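Local coordinates for protease (Helicobacter pylori, PDB 5EUF), which probably acts as a zinc-dependent M16-family protease, cleaving the human junctional adhesion molecule JAM-A and weakening the gastric epithelial barrier, at residues H53-H57 with V130-R134; N59-N65 with E111-N117; S85-D89 with Y160-P164. One frame throughout, in Å; residues are numbered along the deposited sequence.

Contact 1 (H53-H57 with V130-R134); sequences HMLEH and VAEER. With ZN (zinc ion), chain G.
E133 OE2 binds the zinc ion at 2.1 Å. H53 NE2 binds the same zinc at 2.4 Å. The two side chains arrive from opposite directions, one from helix 120-139 and one from helix 51-58. The H53 ring and the E133 carboxylate are steeply inclined, with planes 72° apart. E133 reaches across because CG is anti to its backbone N (chi1 -174°) and the chain stays extended beyond it. V130, one turn earlier on the same helix, sits at the edge of the H53 ring. Its CG2 lies 3.7 Å from H53 ND1. Its other branch, CG1, packs 4.0 Å from the selenium (SE) of M54, which is a selenomethionine. I171 and W174 also touch V130, which is buried. H57 is on the same helix face as H53, one turn on. The zinc lies at the edge of its ring, in plane. In this model H57 turns CE1 toward the metal, 3.2 Å from the zinc, and no H57 nitrogen binds it. H57 is nevertheless a likely zinc ligand, and E56 the likely proton acceptor. Together H53, E56 and H57 spell the inverted HXXEH zinc motif of the M16 peptidases, and E133 supplies the glutamate ligand from a later helix.

Contact 2 (N59-N65 with E111-N117); sequences NFKSTKN and ETMGSLN
E111 and T63 meet where the loop after the HXXEH helix of this M16 peptidase passes the C-terminal end of helix 102-113. Their side chains meet at an oblique angle. The E111 side chain leaves with CG anti to the backbone N (chi1 -171°) and then bends at chi2, which swings the carboxylate over to the loop. OE2 is the atom that is gripped. T63 OG1 donates to E111 OE2 at 3.0 Å, on the anti lone pair of that oxygen, the one turned away from OE1. The backbone N of N65 donates to E111 OE2 at 2.9 Å, but from above the carboxylate plane, about 40° out of it. Two donors therefore reach one oxygen from different directions and hold the carboxylate against residues 63-65. S115 OG adds a weak bond to the same oxygen. T63 OG1 is also hydrogen-bonded to L66 N, within the loop.

G114 leaves the helical conformation, and the chain after it passes beside the loop. A weak bond from K64 N to S115 O joins the backbones here. Further on, S62 OG lies 3.0 Å from N117 OD1. E122 OE2 is a second acceptor for that hydroxyl, so its choice is not settled. K61 extends away from the contact to a salt bridge with E126.

The side chains of N59 and T112 cross at about a right angle. T112 CG2 also lies 3.6 Å from the backbone O of N59. T112 OG1 is held by F109 O in its own helix. The apolar part gathers round T63 CG2, against T112 CG2 and L116 CD1. L116 starts away from the loop, but its end returns and crosses T63 at about a right angle. L116 CD1 rests 3.9 Å from T63 CG2 and 3.5 Å from S62 O.

Contact 3 (S85-D89 with Y160-P164); sequences STSFD and YHWTP
The chain at F88 comes nearest to P164, with CA atoms 6.1 Å apart, as segment 85-89 leaves strand 81-86 and meets the loop 160-164. That strand is the outermost, within this chain, at one edge of the mixed sheet in the half of the M16 fold that carries the zinc site. H161 NE2, in segment 160-164, is hydrogen-bonded to V156 O of the second subunit, so this segment also reaches the dimer interface. D89 OD2 accepts from Q306 N, and Y160 OH is bonded to D307 N. Y160 OH is also modelled as donating to D89 OD1, which comes in at the edge of the Y160 ring, but at a separation too short to be relied on.

F88 is the main side chain of the contact. Its CG is anti to the carbonyl carbon (chi1 -69°), and the ring points toward the 160-164 loop. P164 lies over one face of it. P164 CD is 4.0 Å from the F88 ring centroid and only 11° off the normal, a CH-pi contact. T163 CA and W162 O also approach the F88 ring obliquely. Y147 and F151 of helix 142-154 also pack on F88, which is buried.

Y160 meets the same ring differently. The edge of F88 is turned to the face of Y160 in an offset edge-to-face pair, with centroids 5.3 Å apart and planes at 84°. F88 CD2 and Y160 CD1 are the nearest atoms of this pair, at 3.5 Å.

In the fold
Contact 1 holds the zinc site, and contact 3 lies directly beside it, with centres 12 Å apart. The two touch. T86 OG1 forms a probable hydrogen bond to E56 OE1 at 3.2 Å, and P164 O packs 3.3 Å from H53 CB. Contact 3 thus places the strand end and the later loop next to the likely catalytic glutamate and a zinc ligand. Contact 2 is more remote, centred 18 Å from contact 1 and 24 Å from contact 3. The side chain of N59 is about 11 Å from the zinc. Segment 59-65 follows closely on segment 53-57, so contact 2 ties the chain leaving the HXXEH helix to helix 102-113.

Contact 1 (H53-H57 with V130-R134)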
loop_
_atom_site.group_PDB
_atom_site.type_symbol
_atom_site.label_atom_id
_atom_site.label_comp_id
_atom_site.label_asym_id
_atom_site.label_seq_id
_atom_site.Cartn_x
_atom_site.Cartn_y
_atom_site.Cartn_z
ATOM N N HIS B 53 6.819 -2.691 -15.795
ATOM C CA HIS B 53 6.535 -1.814 -16.924
ATOM C C HIS B 53 7.804 -1.190 -17.502
ATOM O O HIS B 53 7.917 -1.020 -18.713
ATOM C CB HIS B 53 5.558 -0.717 -16.500
ATOM C CG HIS B 53 5.243 0.271 -17.580
ATOM N ND1 HIS B 53 5.867 1.497 -17.672
ATOM C CD2 HIS B 53 4.360 0.221 -18.605
ATOM C CE1 HIS B 53 5.388 2.157 -18.711
ATOM N NE2 HIS B 53 4.473 1.405 -19.295
HETATM N N MSE B 54 8.751 -0.843 -16.634
HETATM C CA MSE B 54 10.027 -0.282 -17.078
HETATM C C MSE B 54 10.770 -1.270 -17.974
HETATM O O MSE B 54 11.351 -0.885 -18.990
HETATM C CB MSE B 54 10.896 0.107 -15.877
HETATM C CG MSE B 54 12.332 0.519 -16.220
HETATM SE SE MSE B 54 12.513 2.250 -17.118
HETATM C CE MSE B 54 14.456 2.374 -17.149
ATOM N N LEU B 55 10.728 -2.547 -17.598
ATOM C CA LEU B 55 11.370 -3.610 -18.368
ATOM C C LEU B 55 10.844 -3.705 -19.799
ATOM O O LEU B 55 11.556 -4.146 -20.698
ATOM C CB LEU B 55 11.189 -4.955 -17.670
ATOM C CG LEU B 55 12.101 -5.212 -16.474
ATOM C CD1 LEU B 55 11.844 -6.596 -15.901
ATOM C CD2 LEU B 55 13.554 -5.060 -16.888
ATOM N N GLU B 56 9.594 -3.302 -20.001
ATOM C CA GLU B 56 9.020 -3.259 -21.340
ATOM C C GLU B 56 9.820 -2.305 -22.222
ATOM O O GLU B 56 10.127 -2.618 -23.373
ATOM C CB GLU B 56 7.548 -2.835 -21.292
ATOM C CG GLU B 56 6.932 -2.574 -22.659
ATOM C CD GLU B 56 5.530 -2.001 -22.575
ATOM O OE1 GLU B 56 4.884 -2.158 -21.517
ATOM O OE2 GLU B 56 5.079 -1.387 -23.565
ATOM N N HIS B 57 10.165 -1.145 -21.668
ATOM C CA HIS B 57 10.953 -0.152 -22.392
ATOM C C HIS B 57 12.383 -0.636 -22.622
ATOM O O HIS B 57 12.945 -0.452 -23.701
ATOM C CB HIS B 57 10.972 1.182 -21.638
ATOM C CG HIS B 57 9.687 1.947 -21.719
ATOM N ND1 HIS B 57 8.461 1.377 -21.448
ATOM C CD2 HIS B 57 9.438 3.242 -22.028
ATOM C CE1 HIS B 57 7.513 2.286 -21.593
ATOM N NE2 HIS B 57 8.080 3.426 -21.944
ATOM N N VAL B 130 10.051 7.255 -18.701
ATOM C CA VAL B 130 8.920 6.654 -18.008
ATOM C C VAL B 130 8.472 7.561 -16.861
ATOM O O VAL B 130 7.354 7.438 -16.362
ATOM C CB VAL B 130 9.259 5.240 -17.479
ATOM C CG1 VAL B 130 10.152 5.318 -16.261
ATOM C CG2 VAL B 130 7.987 4.471 -17.158
ATOM N N ALA B 131 9.342 8.480 -16.456
ATOM C CA ALA B 131 8.959 9.507 -15.498
ATOM C C ALA B 131 8.019 10.503 -16.170
ATOM O O ALA B 131 7.066 10.979 -15.552
ATOM C CB ALA B 131 10.184 10.214 -14.943
ATOM N N GLU B 132 8.292 10.810 -17.436
ATOM C CA GLU B 132 7.410 11.665 -18.224
ATOM C C GLU B 132 6.079 10.963 -18.456
ATOM O O GLU B 132 5.015 11.574 -18.352
ATOM C CB GLU B 132 8.044 12.033 -19.568
ATOM C CG GLU B 132 9.386 12.736 -19.472
ATOM C CD GLU B 132 9.325 14.011 -18.658
ATOM O OE1 GLU B 132 8.579 14.934 -19.049
ATOM O OE2 GLU B 132 10.025 14.085 -17.626
ATOM N N GLU B 133 6.152 9.670 -18.767
ATOM C CA GLU B 133 4.966 8.860 -19.029
ATOM C C GLU B 133 4.054 8.830 -17.808
ATOM O O GLU B 133 2.835 8.710 -17.932
ATOM C CB GLU B 133 5.366 7.437 -19.436
ATOM C CG GLU B 133 4.205 6.550 -19.876
ATOM C CD GLU B 133 4.656 5.168 -20.329
ATOM O OE1 GLU B 133 5.854 4.999 -20.643
ATOM O OE2 GLU B 133 3.808 4.248 -20.369
ATOM N N ARG B 134 4.654 8.947 -16.628
ATOM C CA ARG B 134 3.894 8.984 -15.385
ATOM C C ARG B 134 3.210 10.333 -15.192
ATOM O O ARG B 134 2.016 10.390 -14.902
ATOM C CB ARG B 134 4.802 8.675 -14.192
ATOM C CG ARG B 134 4.220 9.069 -12.840
ATOM C CD ARG B 134 3.169 8.094 -12.332
ATOM N NE ARG B 134 2.364 8.701 -11.274
ATOM C CZ ARG B 134 1.572 8.028 -10.445
ATOM N NH1 ARG B 134 1.479 6.708 -10.536
ATOM N NH2 ARG B 134 0.877 8.675 -9.518
HETATM ZN ZN ZN G . 4.347 2.484 -21.442
#

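Contact 2 (N59-N65 with E111-N117)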
loop_
_atom_site.group_PDB
_atom_site.type_symbol
_atom_site.label_atom_id
_atom_site.label_comp_id
_atom_site.label_asym_id
_atom_site.label_seq_id
_atom_site.Cartn_x
_atom_site.Cartn_y
_atom_site.Cartn_z
ATOM N N ASN B 59 13.482 -3.660 -22.762
ATOM C CA ASN B 59 13.561 -4.902 -23.528
ATOM C C ASN B 59 13.975 -4.664 -24.982
ATOM O O ASN B 59 14.410 -5.584 -25.674
ATOM C CB ASN B 59 12.221 -5.639 -23.475
ATOM C CG ASN B 59 12.369 -7.135 -23.687
ATOM O OD1 ASN B 59 12.859 -7.850 -22.812
ATOM N ND2 ASN B 59 11.937 -7.616 -24.849
ATOM N N PHE B 60 13.847 -3.422 -25.437
ATOM C CA PHE B 60 14.210 -3.072 -26.804
ATOM C C PHE B 60 15.522 -2.295 -26.848
ATOM O O PHE B 60 15.804 -1.578 -27.808
ATOM C CB PHE B 60 13.086 -2.268 -27.459
ATOM C CG PHE B 60 11.785 -3.010 -27.522
ATOM C CD1 PHE B 60 11.549 -3.933 -28.528
ATOM C CD2 PHE B 60 10.807 -2.801 -26.566
ATOM C CE1 PHE B 60 10.355 -4.627 -28.585
ATOM C CE2 PHE B 60 9.611 -3.492 -26.618
ATOM C CZ PHE B 60 9.385 -4.407 -27.630
ATOM N N LYS B 61 16.319 -2.447 -25.796
ATOM C CA LYS B 61 17.643 -1.847 -25.750
ATOM C C LYS B 61 18.686 -2.869 -26.189
ATOM O O LYS B 61 18.342 -3.905 -26.761
ATOM C CB LYS B 61 17.952 -1.323 -24.348
ATOM C CG LYS B 61 16.987 -0.248 -23.869
ATOM C CD LYS B 61 17.040 0.988 -24.757
ATOM C CE LYS B 61 16.085 2.067 -24.266
ATOM N NZ LYS B 61 16.116 3.288 -25.122
ATOM N N SER B 62 19.954 -2.582 -25.914
ATOM C CA SER B 62 21.053 -3.395 -26.434
ATOM C C SER B 62 21.102 -4.792 -25.833
ATOM O O SER B 62 20.766 -4.996 -24.665
ATOM C CB SER B 62 22.393 -2.700 -26.195
ATOM O OG SER B 62 22.708 -2.664 -24.814
ATOM N N THR B 63 21.524 -5.748 -26.656
ATOM C CA THR B 63 21.764 -7.117 -26.216
ATOM C C THR B 63 23.184 -7.528 -26.604
ATOM O O THR B 63 24.025 -6.674 -26.889
ATOM C CB THR B 63 20.754 -8.102 -26.829
ATOM O OG1 THR B 63 20.926 -8.138 -28.249
ATOM C CG2 THR B 63 19.327 -7.680 -26.507
ATOM N N LYS B 64 23.452 -8.831 -26.620
ATOM C CA LYS B 64 24.781 -9.324 -26.969
ATOM C C LYS B 64 25.102 -9.067 -28.437
ATOM O O LYS B 64 26.250 -8.800 -28.789
ATOM C CB LYS B 64 24.900 -10.820 -26.661
ATOM C CG LYS B 64 26.235 -11.447 -27.041
ATOM C CD LYS B 64 26.261 -12.937 -26.723
ATOM C CE LYS B 64 27.594 -13.564 -27.119
ATOM N NZ LYS B 64 27.655 -15.016 -26.791
ATOM N N ASN B 65 24.084 -9.138 -29.288
ATOM C CA ASN B 65 24.276 -8.963 -30.723
ATOM C C ASN B 65 23.582 -7.717 -31.266
ATOM O O ASN B 65 24.036 -7.115 -32.239
ATOM C CB ASN B 65 23.781 -10.199 -31.474
ATOM C CG ASN B 65 24.464 -11.470 -31.013
ATOM O OD1 ASN B 65 23.808 -12.433 -30.616
ATOM N ND2 ASN B 65 25.791 -11.478 -31.058
ATOM N N GLU B 111 17.134 -13.336 -28.463
ATOM C CA GLU B 111 18.205 -12.367 -28.273
ATOM C C GLU B 111 17.937 -11.429 -27.089
ATOM O O GLU B 111 18.871 -10.920 -26.471
ATOM C CB GLU B 111 18.396 -11.557 -29.559
ATOM C CG GLU B 111 19.610 -10.657 -29.566
ATOM C CD GLU B 111 20.910 -11.432 -29.516
ATOM O OE1 GLU B 111 20.969 -12.536 -30.101
ATOM O OE2 GLU B 111 21.870 -10.937 -28.888
ATOM N N THR B 112 16.665 -11.206 -26.770
ATOM C CA THR B 112 16.306 -10.299 -25.683
ATOM C C THR B 112 15.950 -11.037 -24.391
ATOM O O THR B 112 15.925 -10.441 -23.312
ATOM C CB THR B 112 15.117 -9.395 -26.070
ATOM O OG1 THR B 112 13.960 -10.202 -26.322
ATOM C CG2 THR B 112 15.442 -8.579 -27.310
HETATM N N MSE B 113 15.666 -12.328 -24.501
HETATM C CA MSE B 113 15.263 -13.110 -23.339
HETATM C C MSE B 113 16.449 -13.479 -22.458
HETATM O O MSE B 113 16.508 -13.093 -21.289
HETATM C CB MSE B 113 14.528 -14.379 -23.774
HETATM C CG MSE B 113 14.210 -15.328 -22.632
HETATM SE SE MSE B 113 12.648 -16.427 -23.006
HETATM C CE MSE B 113 13.508 -18.155 -23.171
ATOM N N GLY B 114 17.395 -14.227 -23.018
ATOM C CA GLY B 114 18.519 -14.721 -22.243
ATOM C C GLY B 114 19.842 -14.104 -22.640
ATOM O O GLY B 114 20.891 -14.737 -22.523
ATOM N N SER B 115 19.797 -12.860 -23.095
ATOM C CA SER B 115 20.983 -12.210 -23.628
ATOM C C SER B 115 20.906 -10.689 -23.497
ATOM O O SER B 115 21.772 -9.968 -23.989
ATOM C CB SER B 115 21.171 -12.616 -25.092
ATOM O OG SER B 115 22.288 -11.975 -25.672
ATOM N N LEU B 116 19.863 -10.209 -22.828
ATOM C CA LEU B 116 19.668 -8.775 -22.641
ATOM C C LEU B 116 20.578 -8.221 -21.554
ATOM O O LEU B 116 20.435 -8.569 -20.382
ATOM C CB LEU B 116 18.209 -8.477 -22.286
ATOM C CG LEU B 116 17.854 -7.016 -21.996
ATOM C CD1 LEU B 116 17.751 -6.216 -23.285
ATOM C CD2 LEU B 116 16.564 -6.924 -21.196
ATOM N N ASN B 117 21.518 -7.363 -21.938
ATOM C CA ASN B 117 22.327 -6.669 -20.945
ATOM C C ASN B 117 21.724 -5.303 -20.651
ATOM O O ASN B 117 21.326 -4.577 -21.562
ATOM C CB ASN B 117 23.786 -6.537 -21.398
ATOM C CG ASN B 117 23.929 -5.855 -22.745
ATOM O OD1 ASN B 117 23.830 -4.632 -22.850
ATOM N ND2 ASN B 117 24.191 -6.643 -23.779
#

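Contact 3 (S85-D89 with Y160-P164)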
loop_
_atom_site.group_PDB
_atom_site.type_symbol
_atom_site.label_atom_id
_atom_site.label_comp_id
_atom_site.label_asym_id
_atom_site.label_seq_id
_atom_site.Cartn_x
_atom_site.Cartn_y
_atom_site.Cartn_z
ATOM N N SER B 85 3.154 -4.739 -24.326
ATOM C CA SER B 85 2.254 -4.231 -23.300
ATOM C C SER B 85 2.453 -4.955 -21.979
ATOM O O SER B 85 2.648 -6.170 -21.944
ATOM C CB SER B 85 0.797 -4.371 -23.742
ATOM O OG SER B 85 0.339 -5.697 -23.552
ATOM N N THR B 86 2.403 -4.196 -20.893
ATOM C CA THR B 86 2.448 -4.770 -19.557
ATOM C C THR B 86 1.149 -4.457 -18.826
ATOM O O THR B 86 0.661 -3.327 -18.864
ATOM C CB THR B 86 3.641 -4.235 -18.748
ATOM O OG1 THR B 86 3.567 -2.807 -18.676
ATOM C CG2 THR B 86 4.948 -4.627 -19.408
ATOM N N SER B 87 0.580 -5.462 -18.175
ATOM C CA SER B 87 -0.619 -5.248 -17.379
ATOM C C SER B 87 -0.366 -5.671 -15.942
ATOM O O SER B 87 0.781 -5.782 -15.508
ATOM C CB SER B 87 -1.808 -6.010 -17.965
ATOM O OG SER B 87 -1.546 -7.401 -18.023
ATOM N N PHE B 88 -1.444 -5.908 -15.205
ATOM C CA PHE B 88 -1.339 -6.320 -13.816
ATOM C C PHE B 88 -0.674 -7.684 -13.667
ATOM O O PHE B 88 0.079 -7.915 -12.721
ATOM C CB PHE B 88 -2.724 -6.355 -13.171
ATOM C CG PHE B 88 -3.342 -5.002 -12.985
ATOM C CD1 PHE B 88 -4.056 -4.406 -14.010
ATOM C CD2 PHE B 88 -3.216 -4.330 -11.780
ATOM C CE1 PHE B 88 -4.630 -3.161 -13.837
ATOM C CE2 PHE B 88 -3.789 -3.085 -11.602
ATOM C CZ PHE B 88 -4.496 -2.501 -12.631
ATOM N N ASP B 89 -0.948 -8.580 -14.611
ATOM C CA ASP B 89 -0.598 -9.986 -14.445
ATOM C C ASP B 89 0.393 -10.515 -15.475
ATOM O O ASP B 89 1.146 -11.447 -15.195
ATOM C CB ASP B 89 -1.866 -10.840 -14.492
ATOM C CG ASP B 89 -2.918 -10.368 -13.512
ATOM O OD1 ASP B 89 -2.547 -9.946 -12.398
ATOM O OD2 ASP B 89 -4.118 -10.417 -13.854
ATOM N N TYR B 160 -2.530 -5.069 -6.444
ATOM C CA TYR B 160 -3.478 -4.342 -7.285
ATOM C C TYR B 160 -3.796 -2.980 -6.672
ATOM O O TYR B 160 -4.616 -2.228 -7.197
ATOM C CB TYR B 160 -4.765 -5.144 -7.488
ATOM C CG TYR B 160 -4.605 -6.377 -8.349
ATOM C CD1 TYR B 160 -3.459 -6.579 -9.107
ATOM C CD2 TYR B 160 -5.608 -7.338 -8.409
ATOM C CE1 TYR B 160 -3.313 -7.709 -9.896
ATOM C CE2 TYR B 160 -5.471 -8.468 -9.194
ATOM C CZ TYR B 160 -4.324 -8.648 -9.935
ATOM O OH TYR B 160 -4.187 -9.770 -10.717
ATOM N N HIS B 161 -3.142 -2.681 -5.553
ATOM C CA HIS B 161 -3.220 -1.377 -4.905
ATOM C C HIS B 161 -2.747 -0.270 -5.844
ATOM O O HIS B 161 -3.135 0.889 -5.702
ATOM C CB HIS B 161 -2.383 -1.382 -3.623
ATOM C CG HIS B 161 -2.463 -0.111 -2.835
ATOM N ND1 HIS B 161 -3.618 0.307 -2.209
ATOM C CD2 HIS B 161 -1.524 0.823 -2.555
ATOM C CE1 HIS B 161 -3.388 1.449 -1.584
ATOM N NE2 HIS B 161 -2.125 1.784 -1.779
ATOM N N TRP B 162 -1.904 -0.639 -6.802
ATOM C CA TRP B 162 -1.411 0.303 -7.799
ATOM C C TRP B 162 -1.477 -0.287 -9.208
ATOM O O TRP B 162 -1.383 -1.502 -9.396
ATOM C CB TRP B 162 0.023 0.729 -7.473
ATOM C CG TRP B 162 1.014 -0.405 -7.481
ATOM C CD1 TRP B 162 1.741 -0.849 -8.547
ATOM C CD2 TRP B 162 1.383 -1.233 -6.371
ATOM N NE1 TRP B 162 2.538 -1.902 -8.172
ATOM C CE2 TRP B 162 2.338 -2.159 -6.842
ATOM C CE3 TRP B 162 0.999 -1.284 -5.028
ATOM C CZ2 TRP B 162 2.915 -3.121 -6.016
ATOM C CZ3 TRP B 162 1.573 -2.239 -4.210
ATOM C CH2 TRP B 162 2.521 -3.145 -4.706
ATOM N N THR B 163 -1.649 0.590 -10.192
ATOM C CA THR B 163 -1.642 0.203 -11.597
ATOM C C THR B 163 -0.189 0.065 -12.066
ATOM O O THR B 163 0.718 0.586 -11.416
ATOM C CB THR B 163 -2.401 1.234 -12.451
ATOM O OG1 THR B 163 -1.614 2.423 -12.585
ATOM C CG2 THR B 163 -3.737 1.571 -11.803
ATOM N N PRO B 164 0.046 -0.650 -13.184
ATOM C CA PRO B 164 1.419 -0.937 -13.630
ATOM C C PRO B 164 2.344 0.275 -13.845
ATOM O O PRO B 164 3.545 0.072 -14.020
ATOM C CB PRO B 164 1.206 -1.679 -14.961
ATOM C CG PRO B 164 -0.242 -1.508 -15.301
ATOM C CD PRO B 164 -0.940 -1.382 -13.996
#